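Local structure of caprin-2 (Danio rerio, 4OUS) at residues Ser9-Ala14 with Phe27-Thr32; Tyr53-His58 with Leu100-Gly105; Ser65-Ile70 with Leu112-Ile117; Leu72-Glu77 with Asp106-Arg111. The protein carries a trimeric C1q domain and takes part in canonical Wnt signalling, probably through protein-protein contacts of that domain. The protein carries 1 engineered substitution. All blocks are in the same frame, centred on the assembly; numbering follows the deposited sequence.

Contact 1 of 4, residues Ser9-Ala14 with Phe27-Thr32; sequences SAARTA and FDLLHT
Asp28 and Thr13 face each other where the pairing of Ser9-Ala14 with Phe27-Thr32 ends in loop, and the carboxylate takes two bonds from one residue. OD1 of Asp28 receives the backbone N of Thr13 at 2.9 Å through its syn lone pair, while the Thr13 hydroxyl OG1 donates to OD2 of Asp28 at 2.6 Å, also on the syn side but 29° out of the carboxylate plane. Both torsions serve this: Asp28 CG and Thr13 OG1 each sit between their own backbone N and carbonyl carbon (chi1 57° and 66°). An alanine in place of Thr13 would probably leave OD2 of Asp28 without its hydroxyl donor, the carboxylate freer to turn, and CD1 of Leu29 without the methyl CG2 beside it. Asp28 and Leu29 both face Ala11 in a classic beta bulge, where Ala11 N bonds to Leu29 O at 2.8 Å. The Phe27 ring turns its CD2 edge to the backbone, with Ala11 C lying 3.6 Å from CD2 near the ring plane; Phe27 CB meets Ala10 CB at 3.6 Å. At the other end, His31 N binds Ser9 O at 2.8 Å, and a water lying at the imidazole edge joins His31 ND1 to Ser9 OG. That hydroxyl also bonds to Ser128 of the adjacent strand 125-134 and to Val99 of the second subunit. Within the chain, strand 29-34 is an outermost strand of the five-stranded sheet, beside strand 7-12, with Phe38 of strand 38-39 packed on Ala10, Phe27 and Leu30.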
loop_
_atom_site.group_PDB
_atom_site.type_symbol
_atom_site.label_atom_id
_atom_site.label_comp_id
_atom_site.label_asym_id
_atom_site.label_seq_id
_atom_site.Cartn_x
_atom_site.Cartn_y
_atom_site.Cartn_z
ATOM N N SER A 9 1.581 -10.066 10.112
ATOM C CA SER A 9 1.203 -8.670 10.083
ATOM C C SER A 9 1.633 -8.071 11.406
ATOM O O SER A 9 1.094 -8.428 12.459
ATOM C CB SER A 9 -0.293 -8.531 9.837
ATOM O OG SER A 9 -0.620 -7.209 9.467
ATOM N N ALA A 10 2.636 -7.198 11.344
ATOM C CA ALA A 10 3.311 -6.688 12.522
ATOM C C ALA A 10 3.158 -5.182 12.638
ATOM O O ALA A 10 2.911 -4.489 11.641
ATOM C CB ALA A 10 4.780 -7.062 12.486
ATOM N N ALA A 11 3.327 -4.677 13.854
ATOM C CA ALA A 11 3.275 -3.247 14.095
ATOM C C ALA A 11 4.260 -2.877 15.185
ATOM O O ALA A 11 4.603 -3.701 16.045
ATOM C CB ALA A 11 1.877 -2.806 14.477
ATOM N N ARG A 12 4.706 -1.629 15.157
ATOM C CA ARG A 12 5.587 -1.142 16.194
ATOM C C ARG A 12 4.846 -0.165 17.086
ATOM O O ARG A 12 4.263 0.816 16.605
ATOM C CB ARG A 12 6.825 -0.498 15.592
ATOM C CG ARG A 12 8.053 -0.814 16.408
ATOM C CD ARG A 12 9.188 0.078 16.044
ATOM N NE ARG A 12 9.939 0.456 17.229
ATOM C CZ ARG A 12 11.035 -0.161 17.654
ATOM N NH1 ARG A 12 11.515 -1.205 16.985
ATOM N NH2 ARG A 12 11.657 0.276 18.742
ATOM N N THR A 13 4.861 -0.436 18.389
ATOM C CA THR A 13 4.050 0.353 19.311
ATOM C C THR A 13 4.874 1.267 20.206
ATOM O O THR A 13 4.325 1.939 21.078
ATOM C CB THR A 13 3.158 -0.542 20.201
ATOM O OG1 THR A 13 3.974 -1.330 21.074
ATOM C CG2 THR A 13 2.281 -1.449 19.356
ATOM N N ALA A 14 6.178 1.308 19.968
ATOM C CA ALA A 14 7.063 2.268 20.620
ATOM C C ALA A 14 7.973 2.871 19.559
ATOM O O ALA A 14 8.229 2.245 18.531
ATOM C CB ALA A 14 7.878 1.604 21.715
ATOM N N PHE A 27 9.668 -5.286 15.255
ATOM C CA PHE A 27 8.241 -4.998 15.381
ATOM C C PHE A 27 7.692 -5.829 16.524
ATOM O O PHE A 27 7.682 -7.053 16.440
ATOM C CB PHE A 27 7.482 -5.312 14.088
ATOM C CG PHE A 27 7.751 -4.339 12.973
ATOM C CD1 PHE A 27 8.873 -4.474 12.175
ATOM C CD2 PHE A 27 6.879 -3.292 12.729
ATOM C CE1 PHE A 27 9.123 -3.582 11.159
ATOM C CE2 PHE A 27 7.123 -2.393 11.718
ATOM C CZ PHE A 27 8.250 -2.536 10.931
ATOM N N ASP A 28 7.235 -5.176 17.585
ATOM C CA ASP A 28 6.890 -5.870 18.821
ATOM C C ASP A 28 5.528 -6.555 18.797
ATOM O O ASP A 28 5.312 -7.530 19.528
ATOM C CB ASP A 28 6.937 -4.890 19.997
ATOM C CG ASP A 28 6.014 -3.707 19.796
ATOM O OD1 ASP A 28 6.390 -2.783 19.043
ATOM O OD2 ASP A 28 4.908 -3.699 20.380
ATOM N N LEU A 29 4.609 -6.043 17.986
ATOM C CA LEU A 29 3.237 -6.515 18.014
ATOM C C LEU A 29 2.901 -7.277 16.744
ATOM O O LEU A 29 3.294 -6.869 15.645
ATOM C CB LEU A 29 2.291 -5.327 18.201
ATOM C CG LEU A 29 0.809 -5.661 18.362
ATOM C CD1 LEU A 29 0.169 -4.684 19.328
ATOM C CD2 LEU A 29 0.082 -5.633 17.027
ATOM N N LEU A 30 2.163 -8.374 16.897
ATOM C CA LEU A 30 1.681 -9.146 15.761
ATOM C C LEU A 30 0.172 -9.335 15.816
ATOM O O LEU A 30 -0.379 -9.703 16.861
ATOM C CB LEU A 30 2.360 -10.517 15.711
ATOM C CG LEU A 30 3.794 -10.546 15.193
ATOM C CD1 LEU A 30 4.495 -11.818 15.623
ATOM C CD2 LEU A 30 3.797 -10.436 13.675
ATOM N N HIS A 31 -0.493 -9.095 14.691
ATOM C CA HIS A 31 -1.885 -9.491 14.539
ATOM C C HIS A 31 -1.998 -10.921 14.043
ATOM O O HIS A 31 -2.972 -11.610 14.352
ATOM C CB HIS A 31 -2.613 -8.562 13.574
ATOM C CG HIS A 31 -2.837 -7.189 14.120
ATOM N ND1 HIS A 31 -2.340 -6.057 13.515
ATOM C CD2 HIS A 31 -3.509 -6.766 15.216
ATOM C CE1 HIS A 31 -2.692 -4.993 14.214
ATOM N NE2 HIS A 31 -3.406 -5.394 15.249
ATOM N N THR A 32 -1.047 -11.349 13.213
ATOM C CA THR A 32 -1.012 -12.713 12.686
ATOM C C THR A 32 0.429 -13.145 12.480
ATOM O O THR A 32 1.295 -12.321 12.185
ATOM C CB THR A 32 -1.758 -12.860 11.332
ATOM O OG1 THR A 32 -1.302 -11.857 10.414
ATOM C CG2 THR A 32 -3.267 -12.754 11.496
HETATM O O HOH W 1 -0.268 -5.232 11.427
#

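Contact 2 of 4, residues Tyr53-His58 with Leu100-Gly105; sequences YVFIFH and LQLFQG
Tyr53 and Leu100 form a hydrogen-bonded antiparallel pair: Tyr53 N donates to Leu100 O at 2.9 Å, and Leu100 N to Tyr53 O at 2.8 Å. Both bonds are close to straight (164° and 168° at the hydrogen). Strand pairing runs on through Phe55 and Ala98; toward Leu102, side chains make the contact. CD1 of Leu102 touches two aromatic rings. It approaches the Tyr53 ring obliquely, 3.6 Å from CD2, the two side chains crossing at about a right angle. Toward Phe55 it comes tip to tip instead, lying in the plane of the ring at its edge, 3.9 Å from CZ. Leu100 CD1 adds a looser touch on Phe55 CD1 at 4.1 Å. An alanine in place of Tyr53 would probably open a gap beside Leu102 CD1 and leave the carbonyl of Ala49, which the phenol OH now binds, without that donor. Val108 of strand 107-114 packs on both Phe55 and Leu102, so the cluster reaches across to the other sheet. Between the two segments, hydrogen bonding is confined to the backbone pair, while the buried side chains meet through hydrocarbon and ring contacts, as expected of the hydrophobic core of a beta sandwich.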
loop_
_atom_site.group_PDB
_atom_site.type_symbol
_atom_site.label_atom_id
_atom_site.label_comp_id
_atom_site.label_asym_id
_atom_site.label_seq_id
_atom_site.Cartn_x
_atom_site.Cartn_y
_atom_site.Cartn_z
ATOM N N TYR A 53 6.326 -14.340 -2.613
ATOM C CA TYR A 53 5.788 -13.721 -1.407
ATOM C C TYR A 53 5.513 -12.242 -1.645
ATOM O O TYR A 53 6.277 -11.578 -2.346
ATOM C CB TYR A 53 6.772 -13.879 -0.240
ATOM C CG TYR A 53 6.942 -15.303 0.251
ATOM C CD1 TYR A 53 6.348 -15.721 1.433
ATOM C CD2 TYR A 53 7.694 -16.233 -0.465
ATOM C CE1 TYR A 53 6.491 -17.018 1.894
ATOM C CE2 TYR A 53 7.838 -17.541 -0.012
ATOM C CZ TYR A 53 7.233 -17.927 1.173
ATOM O OH TYR A 53 7.357 -19.213 1.651
ATOM N N VAL A 54 4.445 -11.731 -1.045
ATOM C CA VAL A 54 4.074 -10.325 -1.119
ATOM C C VAL A 54 4.412 -9.653 0.203
ATOM O O VAL A 54 4.105 -10.200 1.260
ATOM C CB VAL A 54 2.569 -10.172 -1.405
ATOM C CG1 VAL A 54 2.165 -8.706 -1.427
ATOM C CG2 VAL A 54 2.198 -10.865 -2.704
ATOM N N PHE A 55 5.035 -8.475 0.136
ATOM C CA PHE A 55 5.340 -7.665 1.318
ATOM C C PHE A 55 4.782 -6.267 1.158
ATOM O O PHE A 55 4.788 -5.722 0.059
ATOM C CB PHE A 55 6.848 -7.590 1.551
ATOM C CG PHE A 55 7.455 -8.921 1.811
ATOM C CD1 PHE A 55 7.982 -9.671 0.769
ATOM C CD2 PHE A 55 7.428 -9.467 3.081
ATOM C CE1 PHE A 55 8.497 -10.931 0.995
ATOM C CE2 PHE A 55 7.940 -10.721 3.313
ATOM C CZ PHE A 55 8.475 -11.460 2.269
ATOM N N ILE A 56 4.317 -5.685 2.260
ATOM C CA ILE A 56 3.811 -4.318 2.287
ATOM C C ILE A 56 4.286 -3.675 3.589
ATOM O O ILE A 56 4.325 -4.341 4.635
ATOM C CB ILE A 56 2.257 -4.264 2.216
ATOM C CG1 ILE A 56 1.694 -5.167 1.116
ATOM C CG2 ILE A 56 1.772 -2.826 2.057
ATOM C CD1 ILE A 56 0.175 -5.230 1.093
ATOM N N PHE A 57 4.642 -2.392 3.565
ATOM C CA PHE A 57 4.976 -1.701 4.801
ATOM C C PHE A 57 4.547 -0.247 4.739
ATOM O O PHE A 57 4.498 0.355 3.665
ATOM C CB PHE A 57 6.477 -1.813 5.124
ATOM C CG PHE A 57 7.388 -1.140 4.134
ATOM C CD1 PHE A 57 7.753 0.188 4.302
ATOM C CD2 PHE A 57 7.920 -1.839 3.065
ATOM C CE1 PHE A 57 8.612 0.814 3.408
ATOM C CE2 PHE A 57 8.782 -1.211 2.172
ATOM C CZ PHE A 57 9.127 0.108 2.351
ATOM N N HIS A 58 4.247 0.300 5.915
ATOM C CA HIS A 58 3.858 1.690 6.106
ATOM C C HIS A 58 4.538 2.165 7.375
ATOM O O HIS A 58 4.223 1.644 8.447
ATOM C CB HIS A 58 2.341 1.835 6.256
ATOM C CG HIS A 58 1.574 1.602 4.995
ATOM N ND1 HIS A 58 1.179 0.354 4.564
ATOM C CD2 HIS A 58 1.121 2.485 4.077
ATOM C CE1 HIS A 58 0.518 0.483 3.426
ATOM N NE2 HIS A 58 0.465 1.765 3.112
ATOM N N LEU A 100 8.228 -10.814 -4.263
ATOM C CA LEU A 100 9.575 -11.356 -4.364
ATOM C C LEU A 100 9.580 -12.864 -4.477
ATOM O O LEU A 100 8.812 -13.552 -3.806
ATOM C CB LEU A 100 10.405 -10.971 -3.144
ATOM C CG LEU A 100 10.551 -9.485 -2.823
ATOM C CD1 LEU A 100 11.374 -9.322 -1.559
ATOM C CD2 LEU A 100 11.177 -8.725 -3.983
ATOM N N GLN A 101 10.484 -13.368 -5.313
ATOM C CA GLN A 101 10.797 -14.783 -5.369
ATOM C C GLN A 101 11.804 -15.090 -4.274
ATOM O O GLN A 101 12.934 -14.602 -4.321
ATOM C CB GLN A 101 11.367 -15.153 -6.739
ATOM C CG GLN A 101 11.785 -16.604 -6.868
ATOM C CD GLN A 101 10.601 -17.544 -6.849
ATOM O OE1 GLN A 101 9.619 -17.339 -7.564
ATOM N NE2 GLN A 101 10.681 -18.580 -6.024
ATOM N N LEU A 102 11.404 -15.893 -3.295
ATOM C CA LEU A 102 12.283 -16.242 -2.187
ATOM C C LEU A 102 12.661 -17.710 -2.239
ATOM O O LEU A 102 11.916 -18.538 -2.760
ATOM C CB LEU A 102 11.623 -15.944 -0.843
ATOM C CG LEU A 102 11.188 -14.504 -0.580
ATOM C CD1 LEU A 102 10.569 -14.415 0.802
ATOM C CD2 LEU A 102 12.350 -13.539 -0.716
ATOM N N PHE A 103 13.825 -18.015 -1.678
ATOM C CA PHE A 103 14.253 -19.386 -1.463
ATOM C C PHE A 103 14.196 -19.686 0.014
ATOM O O PHE A 103 14.385 -18.788 0.834
ATOM C CB PHE A 103 15.662 -19.602 -1.993
ATOM C CG PHE A 103 15.759 -19.472 -3.472
ATOM C CD1 PHE A 103 15.673 -20.594 -4.279
ATOM C CD2 PHE A 103 15.916 -18.230 -4.065
ATOM C CE1 PHE A 103 15.753 -20.483 -5.653
ATOM C CE2 PHE A 103 15.999 -18.111 -5.438
ATOM C CZ PHE A 103 15.915 -19.240 -6.233
ATOM N N GLN A 104 13.931 -20.942 0.354
ATOM C CA GLN A 104 13.878 -21.338 1.752
ATOM C C GLN A 104 15.125 -20.851 2.481
ATOM O O GLN A 104 16.251 -21.040 2.014
ATOM C CB GLN A 104 13.734 -22.853 1.884
ATOM C CG GLN A 104 13.573 -23.306 3.326
ATOM C CD GLN A 104 13.324 -24.793 3.454
ATOM O OE1 GLN A 104 13.047 -25.474 2.468
ATOM N NE2 GLN A 104 13.415 -25.304 4.677
ATOM N N GLY A 105 14.914 -20.191 3.612
ATOM C CA GLY A 105 16.013 -19.673 4.403
ATOM C C GLY A 105 16.307 -18.200 4.176
ATOM O O GLY A 105 16.943 -17.565 5.018
#

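Contact 3 of 4, residues Ser65-Ile70 with Leu112-Ile117; sequences SVPLYI and LHRGAI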
loop_
_atom_site.group_PDB
_atom_site.type_symbol
_atom_site.label_atom_id
_atom_site.label_comp_id
_atom_site.label_asym_id
_atom_site.label_seq_id
_atom_site.Cartn_x
_atom_site.Cartn_y
_atom_site.Cartn_z
ATOM N N SER A 65 13.279 17.092 12.107
ATOM C CA SER A 65 13.883 17.551 10.860
ATOM C C SER A 65 14.999 16.619 10.395
ATOM O O SER A 65 16.116 17.054 10.117
ATOM C CB SER A 65 14.428 18.969 11.029
ATOM O OG SER A 65 13.399 19.860 11.426
ATOM N N VAL A 66 14.689 15.330 10.361
ATOM C CA VAL A 66 15.528 14.308 9.752
ATOM C C VAL A 66 14.608 13.496 8.854
ATOM O O VAL A 66 13.552 13.046 9.305
ATOM C CB VAL A 66 16.190 13.384 10.798
ATOM C CG1 VAL A 66 17.076 12.348 10.114
ATOM C CG2 VAL A 66 16.984 14.191 11.818
ATOM N N PRO A 67 14.976 13.317 7.583
ATOM C CA PRO A 67 14.118 12.541 6.689
ATOM C C PRO A 67 14.117 11.068 7.054
ATOM O O PRO A 67 15.075 10.563 7.649
ATOM C CB PRO A 67 14.760 12.755 5.320
ATOM C CG PRO A 67 16.207 12.993 5.640
ATOM C CD PRO A 67 16.168 13.828 6.886
ATOM N N LEU A 68 13.042 10.388 6.679
ATOM C CA LEU A 68 12.907 8.958 6.894
ATOM C C LEU A 68 13.209 8.197 5.609
ATOM O O LEU A 68 12.580 8.442 4.578
ATOM C CB LEU A 68 11.502 8.625 7.393
ATOM C CG LEU A 68 11.254 7.153 7.711
ATOM C CD1 LEU A 68 12.075 6.723 8.911
ATOM C CD2 LEU A 68 9.778 6.863 7.945
ATOM N N TYR A 69 14.175 7.287 5.676
ATOM C CA TYR A 69 14.516 6.380 4.584
ATOM C C TYR A 69 14.388 4.951 5.086
ATOM O O TYR A 69 15.055 4.586 6.063
ATOM C CB TYR A 69 15.950 6.593 4.108
ATOM C CG TYR A 69 16.261 7.844 3.329
ATOM C CD1 TYR A 69 16.404 7.792 1.945
ATOM C CD2 TYR A 69 16.470 9.067 3.966
ATOM C CE1 TYR A 69 16.725 8.915 1.216
ATOM C CE2 TYR A 69 16.799 10.199 3.239
ATOM C CZ TYR A 69 16.924 10.115 1.865
ATOM O OH TYR A 69 17.242 11.236 1.128
ATOM N N ILE A 70 13.566 4.155 4.412
ATOM C CA ILE A 70 13.357 2.750 4.740
ATOM C C ILE A 70 13.756 1.891 3.551
ATOM O O ILE A 70 13.406 2.218 2.412
ATOM C CB ILE A 70 11.872 2.460 5.070
ATOM C CG1 ILE A 70 11.350 3.351 6.197
ATOM C CG2 ILE A 70 11.659 0.991 5.390
ATOM C CD1 ILE A 70 11.981 3.078 7.537
ATOM N N LEU A 112 16.024 0.694 8.797
ATOM C CA LEU A 112 15.954 2.122 9.021
ATOM C C LEU A 112 17.271 2.714 8.555
ATOM O O LEU A 112 18.277 2.625 9.253
ATOM C CB LEU A 112 15.698 2.428 10.497
ATOM C CG LEU A 112 15.606 3.904 10.864
ATOM C CD1 LEU A 112 14.508 4.599 10.083
ATOM C CD2 LEU A 112 15.385 4.061 12.360
ATOM N N HIS A 113 17.293 3.240 7.340
ATOM C CA HIS A 113 18.519 3.807 6.807
ATOM C C HIS A 113 18.853 5.111 7.535
ATOM O O HIS A 113 19.941 5.249 8.094
ATOM C CB HIS A 113 18.392 4.023 5.302
ATOM C CG HIS A 113 19.509 4.824 4.723
ATOM N ND1 HIS A 113 20.825 4.418 4.781
ATOM C CD2 HIS A 113 19.511 6.027 4.102
ATOM C CE1 HIS A 113 21.588 5.336 4.210
ATOM N NE2 HIS A 113 20.815 6.317 3.784
ATOM N N ARG A 114 17.899 6.041 7.539
ATOM C CA ARG A 114 17.996 7.306 8.260
ATOM C C ARG A 114 16.627 7.662 8.804
ATOM O O ARG A 114 15.608 7.220 8.269
ATOM C CB ARG A 114 18.502 8.437 7.354
ATOM C CG ARG A 114 19.947 8.290 6.886
ATOM C CD ARG A 114 20.432 9.530 6.124
ATOM N NE ARG A 114 20.332 10.716 6.976
ATOM C CZ ARG A 114 19.939 11.923 6.575
ATOM N NH1 ARG A 114 19.628 12.149 5.304
ATOM N NH2 ARG A 114 19.844 12.903 7.460
ATOM N N GLY A 115 16.610 8.484 9.847
ATOM C CA GLY A 115 15.370 8.968 10.416
ATOM C C GLY A 115 14.990 8.219 11.672
ATOM O O GLY A 115 15.794 7.476 12.246
ATOM N N ALA A 116 13.759 8.435 12.111
ATOM C CA ALA A 116 13.254 7.842 13.339
ATOM C C ALA A 116 11.776 7.534 13.159
ATOM O O ALA A 116 11.069 8.245 12.439
ATOM C CB ALA A 116 13.475 8.772 14.526
ATOM N N ILE A 117 11.323 6.470 13.815
ATOM C CA ILE A 117 9.997 5.902 13.606
ATOM C C ILE A 117 9.062 6.135 14.785
ATOM O O ILE A 117 9.450 5.944 15.938
ATOM C CB ILE A 117 10.107 4.381 13.350
ATOM C CG1 ILE A 117 10.974 4.128 12.114
ATOM C CG2 ILE A 117 8.728 3.731 13.233
ATOM C CD1 ILE A 117 11.254 2.668 11.832
HETATM O O HOH W 2 12.629 10.962 10.966
#
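The imidazole of His113 turns its edge toward the face of the Tyr69 ring in an offset edge-to-face pair, with centroids 5.5 Å apart and planes at 85°. Tyr69 CB lies in the imidazole plane, 3.6 Å from His113 CD2, and the two side chains run side by side in the same direction. One face of the imidazole carries CG of Arg114. The chain of Arg114 also runs alongside Tyr69, with its guanidinium turned 32° from the phenol ring; it bends at chi3 (59°), which sets NE, and NH1 lies 3.5 Å from Pro67 CG. Trp122 of the third subunit meets His113 edge-to-face, and ND1 of His113 bonds to Asp22 OD1. Away from the rings the contact is aliphatic, with the end of Leu68 joining Ile70 and Leu112. CD1 of Leu112 presses on CD1 of Leu68 at 3.4 Å, tighter than usual van der Waals contact, and touches Ile70 CD1 at 3.9 Å. Backbone bonds join Tyr69 N to Arg114 O at 3.0 Å and His113 N to Tyr69 O at 2.9 Å. A water accepts from Ala116 N and donates to Val66 O. Gly115 lies so close to Pro67 O and Leu68 CA that a CB there would clash. His113 and Arg114 both face Tyr69, which makes this a classic beta bulge in the antiparallel pairing of strands 68-74 and 107-114 of the C1q domain.

Contact 4 of 4, residues Leu72-Glu77 with Asp106-Arg111; sequences LMRNEE and DQVWLR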
loop_
_atom_site.group_PDB
_atom_site.type_symbol
_atom_site.label_atom_id
_atom_site.label_comp_id
_atom_site.label_asym_id
_atom_site.label_seq_id
_atom_site.Cartn_x
_atom_site.Cartn_y
_atom_site.Cartn_z
ATOM N N LEU A 72 13.364 -2.141 2.158
ATOM C CA LEU A 72 12.968 -3.539 2.267
ATOM C C LEU A 72 14.143 -4.383 1.787
ATOM O O LEU A 72 14.564 -4.269 0.633
ATOM C CB LEU A 72 11.723 -3.834 1.436
ATOM C CG LEU A 72 11.248 -5.290 1.452
ATOM C CD1 LEU A 72 10.605 -5.667 2.772
ATOM C CD2 LEU A 72 10.308 -5.585 0.275
ATOM N N MET A 73 14.685 -5.182 2.695
ATOM C CA MET A 73 15.871 -5.991 2.466
ATOM C C MET A 73 15.506 -7.439 2.228
ATOM O O MET A 73 14.608 -7.971 2.884
ATOM C CB MET A 73 16.802 -5.923 3.677
ATOM C CG MET A 73 17.120 -4.521 4.168
ATOM S SD MET A 73 18.105 -3.554 2.996
ATOM C CE MET A 73 19.623 -4.499 2.975
ATOM N N ARG A 74 16.220 -8.087 1.314
ATOM C CA ARG A 74 16.204 -9.539 1.234
ATOM C C ARG A 74 17.648 -9.976 1.425
ATOM O O ARG A 74 18.522 -9.648 0.614
ATOM C CB ARG A 74 15.628 -10.036 -0.094
ATOM C CG ARG A 74 15.455 -11.546 -0.169
ATOM C CD ARG A 74 16.687 -12.254 -0.720
ATOM N NE ARG A 74 16.822 -12.108 -2.166
ATOM C CZ ARG A 74 17.751 -11.380 -2.777
ATOM N NH1 ARG A 74 17.778 -11.352 -4.103
ATOM N NH2 ARG A 74 18.642 -10.683 -2.084
ATOM N N ASN A 75 17.889 -10.696 2.515
ATOM C CA ASN A 75 19.241 -10.982 2.992
ATOM C C ASN A 75 19.990 -9.647 3.130
ATOM O O ASN A 75 19.577 -8.825 3.949
ATOM C CB ASN A 75 19.926 -12.014 2.089
ATOM C CG ASN A 75 19.187 -13.347 2.109
ATOM O OD1 ASN A 75 18.505 -13.666 3.087
ATOM N ND2 ASN A 75 19.305 -14.118 1.037
ATOM N N GLU A 76 21.042 -9.396 2.357
ATOM C CA GLU A 76 21.793 -8.146 2.505
ATOM C C GLU A 76 21.547 -7.150 1.361
ATOM O O GLU A 76 22.284 -6.172 1.215
ATOM C CB GLU A 76 23.296 -8.454 2.615
ATOM C CG GLU A 76 23.908 -8.980 1.327
ATOM C CD GLU A 76 25.041 -9.970 1.543
ATOM O OE1 GLU A 76 25.634 -9.977 2.640
ATOM O OE2 GLU A 76 25.324 -10.755 0.611
ATOM N N GLU A 77 20.502 -7.380 0.570
ATOM C CA GLU A 77 20.242 -6.581 -0.623
ATOM C C GLU A 77 19.002 -5.702 -0.491
ATOM O O GLU A 77 17.945 -6.172 -0.064
ATOM C CB GLU A 77 20.078 -7.509 -1.828
ATOM C CG GLU A 77 19.886 -6.795 -3.149
ATOM C CD GLU A 77 19.733 -7.744 -4.325
ATOM O OE1 GLU A 77 19.799 -8.977 -4.128
ATOM O OE2 GLU A 77 19.534 -7.250 -5.458
ATOM N N ASP A 106 15.868 -17.649 3.044
ATOM C CA ASP A 106 16.000 -16.213 2.810
ATOM C C ASP A 106 15.317 -15.427 3.920
ATOM O O ASP A 106 14.299 -15.861 4.471
ATOM C CB ASP A 106 15.383 -15.799 1.473
ATOM C CG ASP A 106 16.247 -16.144 0.282
ATOM O OD1 ASP A 106 17.426 -16.516 0.468
ATOM O OD2 ASP A 106 15.734 -16.018 -0.851
ATOM N N GLN A 107 15.863 -14.260 4.232
ATOM C CA GLN A 107 15.251 -13.401 5.233
ATOM C C GLN A 107 14.870 -12.050 4.654
ATOM O O GLN A 107 15.626 -11.454 3.884
ATOM C CB GLN A 107 16.188 -13.246 6.423
ATOM C CG GLN A 107 16.337 -14.551 7.195
ATOM C CD GLN A 107 17.168 -14.408 8.444
ATOM O OE1 GLN A 107 18.195 -13.734 8.441
ATOM N NE2 GLN A 107 16.732 -15.046 9.523
ATOM N N VAL A 108 13.679 -11.585 5.008
ATOM C CA VAL A 108 13.177 -10.315 4.523
ATOM C C VAL A 108 12.892 -9.444 5.743
ATOM O O VAL A 108 12.320 -9.917 6.732
ATOM C CB VAL A 108 11.920 -10.504 3.648
ATOM C CG1 VAL A 108 11.346 -9.164 3.223
ATOM C CG2 VAL A 108 12.251 -11.356 2.425
ATOM N N TRP A 109 13.324 -8.189 5.690
ATOM C CA TRP A 109 13.291 -7.322 6.857
ATOM C C TRP A 109 13.339 -5.871 6.410
ATOM O O TRP A 109 13.668 -5.585 5.256
ATOM C CB TRP A 109 14.455 -7.644 7.808
ATOM C CG TRP A 109 15.830 -7.672 7.174
ATOM C CD1 TRP A 109 16.337 -8.646 6.354
ATOM C CD2 TRP A 109 16.872 -6.700 7.337
ATOM N NE1 TRP A 109 17.624 -8.335 5.996
ATOM C CE2 TRP A 109 17.976 -7.146 6.585
ATOM C CE3 TRP A 109 16.975 -5.498 8.045
ATOM C CZ2 TRP A 109 19.171 -6.429 6.517
ATOM C CZ3 TRP A 109 18.164 -4.791 7.984
ATOM C CH2 TRP A 109 19.246 -5.258 7.223
ATOM N N LEU A 110 12.977 -4.962 7.310
ATOM C CA LEU A 110 13.051 -3.538 7.027
ATOM C C LEU A 110 14.240 -2.914 7.731
ATOM O O LEU A 110 14.494 -3.168 8.914
ATOM C CB LEU A 110 11.778 -2.818 7.457
ATOM C CG LEU A 110 10.479 -3.251 6.781
ATOM C CD1 LEU A 110 9.319 -2.436 7.325
ATOM C CD2 LEU A 110 10.551 -3.121 5.279
ATOM N N ARG A 111 14.960 -2.087 6.985
ATOM C CA ARG A 111 16.094 -1.340 7.491
ATOM C C ARG A 111 15.737 0.136 7.623
ATOM O O ARG A 111 15.230 0.752 6.676
ATOM C CB ARG A 111 17.301 -1.498 6.563
ATOM C CG ARG A 111 18.558 -0.836 7.092
ATOM C CD ARG A 111 19.763 -1.168 6.246
ATOM N NE ARG A 111 19.722 -0.486 4.961
ATOM C CZ ARG A 111 20.731 -0.497 4.097
ATOM N NH1 ARG A 111 21.842 -1.162 4.386
ATOM N NH2 ARG A 111 20.633 0.158 2.949
HETATM O O HOH W 3 15.457 -14.541 -2.998
#
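Strands 68-74 and 107-114 pair antiparallel here, up to the type II' turn Arg74-Glu77; just before it, Met73 and Trp109 form a hydrogen-bonded pair. Met73 CB lies over one face of the indole, a CH-pi contact 3.5 Å from the centroid of the five-membered ring. SD lies obliquely to the six-membered ring in a Met-aromatic contact, and over one face of the Arg111 guanidinium, toward the rim; Arg111 NE bonds to Asn71. In the indole plane, Trp109 NE1 donates to a lone pair of Asn75 O at 2.9 Å. Asn75 OD1 accepts Gln107 N at 2.9 Å, while its ND2 reaches Asp106 OD1 at 3.1 Å from above the carboxylate plane. Arg74 grips OE1 of Glu77 end-on with NH1 and NH2 in a salt bridge, and its NE donates to a water that, like Phe103 N, donates to Asp106 OD2. On the face opposite Met73 and Trp109, Leu72 CD1 fits against Val108 CG1 and Leu110 CD2, each at 3.6 Å, and Leu72 and Leu110 pack on Phe57. The chemistry is thus divided: aliphatic packing among Leu72, Val108 and Leu110, an indole bound by its face and its N-H, and charged and amide groups around the turn.

Contact 1 closes before the others open along the chain; contact 4 is nested inside the loop closed by contact 3, and contact 2 alternates with both. Contacts 1 and 2 lie on the same five-stranded sheet, their centres about 17 Å apart, whereas contacts 3 and 4 share strands 68-74 and 107-114 of the other sheet, their centres also about 17 Å apart. The sheets meet face to face: Phe57 packs on Ile70 and Leu110, Phe55 and Leu102 on Val108; and Phe27, just before strand 29-34, packs on Leu110. Contacts 2 and 4 are closest, at about 9 Å between centres. Together they join strands around the core of a C1q beta sandwich, which assembles as a trimer.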